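Local atomic coordinates of farnesyl pyrophosphate synthetase (Staphylococcus aureus, PDB entry 5H9D), a protein that probably builds heptaprenyl diphosphate by adding isoprene units to an allylic diphosphate, as a magnesium-dependent trans-prenyltransferase of the FPP/GGPP synthase family. Residues Q15-A20 and H34-G39. Residues are numbered along the deposited sequence; the frame is centred on the assembly and turned at random.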
loop_
_atom_site.group_PDB
_atom_site.type_symbol
_atom_site.label_atom_id
_atom_site.label_comp_id
_atom_site.label_asym_id
_atom_site.label_seq_id
_atom_site.Cartn_x
_atom_site.Cartn_y
_atom_site.Cartn_z
ATOM N N GLN A 15 11.127 7.538 -15.925
ATOM C CA GLN A 15 10.976 6.978 -17.263
ATOM C C GLN A 15 10.726 5.485 -17.201
ATOM O O GLN A 15 10.054 4.932 -18.062
ATOM C CB GLN A 15 12.218 7.293 -18.071
ATOM C CG GLN A 15 12.125 8.648 -18.705
ATOM C CD GLN A 15 13.453 9.177 -19.179
ATOM O OE1 GLN A 15 14.337 8.426 -19.594
ATOM N NE2 GLN A 15 13.598 10.493 -19.137
ATOM N N ARG A 16 11.263 4.861 -16.156
ATOM C CA ARG A 16 11.113 3.448 -15.868
ATOM C C ARG A 16 9.707 3.263 -15.274
ATOM O O ARG A 16 9.094 2.200 -15.415
ATOM C CB ARG A 16 12.187 3.020 -14.866
ATOM C CG ARG A 16 13.215 2.032 -15.414
ATOM C CD ARG A 16 14.602 2.124 -14.761
ATOM N NE ARG A 16 15.369 3.146 -15.462
ATOM C CZ ARG A 16 16.620 3.007 -15.897
ATOM N NH1 ARG A 16 17.273 1.869 -15.694
ATOM N NH2 ARG A 16 17.203 4.001 -16.559
ATOM N N LEU A 17 9.197 4.301 -14.615
ATOM C CA LEU A 17 7.852 4.251 -14.060
ATOM C C LEU A 17 6.842 4.384 -15.179
ATOM O O LEU A 17 5.803 3.729 -15.164
ATOM C CB LEU A 17 7.612 5.375 -13.071
ATOM C CG LEU A 17 7.951 5.060 -11.620
ATOM C CD1 LEU A 17 7.931 6.375 -10.847
ATOM C CD2 LEU A 17 6.976 4.033 -11.042
ATOM N N GLU A 18 7.141 5.245 -16.144
ATOM C CA GLU A 18 6.260 5.448 -17.279
ATOM C C GLU A 18 6.101 4.171 -18.114
ATOM O O GLU A 18 5.008 3.895 -18.638
ATOM C CB GLU A 18 6.783 6.591 -18.148
ATOM C CG GLU A 18 6.426 7.969 -17.616
ATOM C CD GLU A 18 7.190 9.089 -18.307
ATOM O OE1 GLU A 18 7.647 8.907 -19.453
ATOM O OE2 GLU A 18 7.327 10.163 -17.694
ATOM N N LYS A 19 7.170 3.390 -18.260
ATOM C CA LYS A 19 7.003 2.160 -19.019
ATOM C C LYS A 19 6.198 1.144 -18.191
ATOM O O LYS A 19 5.237 0.547 -18.688
ATOM C CB LYS A 19 8.341 1.534 -19.383
ATOM C CG LYS A 19 8.180 0.288 -20.242
ATOM C CD LYS A 19 9.420 -0.589 -20.186
ATOM C CE LYS A 19 9.263 -1.866 -21.011
ATOM N NZ LYS A 19 10.543 -2.624 -21.055
ATOM N N ALA A 20 6.590 0.966 -16.929
ATOM C CA ALA A 20 5.943 0.036 -16.014
ATOM C C ALA A 20 4.434 0.204 -15.900
ATOM O O ALA A 20 3.717 -0.732 -15.601
ATOM C CB ALA A 20 6.581 0.160 -14.648
ATOM N N HIS A 34 -2.309 9.453 -15.242
ATOM C CA HIS A 34 -2.927 10.662 -14.733
ATOM C C HIS A 34 -2.262 11.002 -13.392
ATOM O O HIS A 34 -1.759 12.101 -13.215
ATOM C CB HIS A 34 -4.419 10.440 -14.518
ATOM C CG HIS A 34 -5.123 11.606 -13.906
ATOM N ND1 HIS A 34 -5.015 12.886 -14.406
ATOM C CD2 HIS A 34 -5.976 11.678 -12.856
ATOM C CE1 HIS A 34 -5.775 13.696 -13.688
ATOM N NE2 HIS A 34 -6.368 12.988 -12.741
ATOM N N LEU A 35 -2.264 10.045 -12.460
ATOM C CA LEU A 35 -1.648 10.214 -11.143
ATOM C C LEU A 35 -0.143 10.437 -11.227
ATOM O O LEU A 35 0.400 11.354 -10.617
ATOM C CB LEU A 35 -1.907 8.985 -10.286
ATOM C CG LEU A 35 -1.319 8.951 -8.869
ATOM C CD1 LEU A 35 -1.955 10.047 -8.009
ATOM C CD2 LEU A 35 -1.570 7.588 -8.243
ATOM N N LEU A 36 0.542 9.596 -11.990
ATOM C CA LEU A 36 1.985 9.713 -12.119
ATOM C C LEU A 36 2.484 11.088 -12.576
ATOM O O LEU A 36 3.446 11.627 -12.043
ATOM C CB LEU A 36 2.493 8.639 -13.080
ATOM C CG LEU A 36 4.007 8.665 -13.184
ATOM C CD1 LEU A 36 4.555 8.160 -11.872
ATOM C CD2 LEU A 36 4.485 7.841 -14.349
ATOM N N SER A 37 1.814 11.638 -13.576
ATOM C CA SER A 37 2.161 12.931 -14.164
ATOM C C SER A 37 1.616 14.186 -13.481
ATOM O O SER A 37 2.090 15.274 -13.779
ATOM C CB SER A 37 1.704 12.948 -15.617
ATOM O OG SER A 37 0.311 12.661 -15.655
ATOM N N SER A 38 0.611 14.060 -12.619
ATOM C CA SER A 38 0.088 15.238 -11.945
ATOM C C SER A 38 1.154 15.537 -10.910
ATOM O O SER A 38 1.173 16.587 -10.276
ATOM C CB SER A 38 -1.310 14.985 -11.329
ATOM O OG SER A 38 -1.335 13.944 -10.374
ATOM N N GLY A 39 2.055 14.561 -10.806
ATOM C CA GLY A 39 3.248 14.577 -9.966
ATOM C C GLY A 39 3.439 14.977 -8.522
ATOM O O GLY A 39 2.931 15.996 -8.048
#
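Leu36 turns its forked end to Leu17 and Glu18. Its CD1 lies 4.0 Å from CD1 of Leu17, the two leucine side chains meeting at a slant, whereas its CD2 lies 3.8 Å from CG of Glu18, whose chain runs roughly at right angles to it. With chi1 at -177°, CG of Leu36 stands opposite the backbone N, and the side chain reaches out toward helix 6-20; CD2 also comes within 4.2 Å of CB of Leu17. A branched leucine suits this place because it can serve two neighbours on the same helix. Glu18 touches through its aliphatic part: chi1 (-81°) sets CG beside its own backbone N, opposite the carbonyl carbon and against the methyl of Leu36, and the extended chain beyond it carries the carboxylate past the apolar patch. No hydrogen bond joins the two segments. The contact packs together the first two helices, 6-20 and 26-38, of the mainly helical prenyl synthase fold, and Leu17 continues the apolar surface onto Leu73 of helix 62-85. Leu35, one residue before Leu36, turns to Val80 of that same helix, which thus packs against both segments. Three residues on from Leu35, Ser38 OG donates a 3.1 Å hydrogen bond to Leu35 O from 31° off the carbonyl plane, a short-range bond that a small hydroxyl side chain can make back to its own backbone. Gly39 then leaves the helical conformation with a positive phi, which a residue lacking a CB adopts readily.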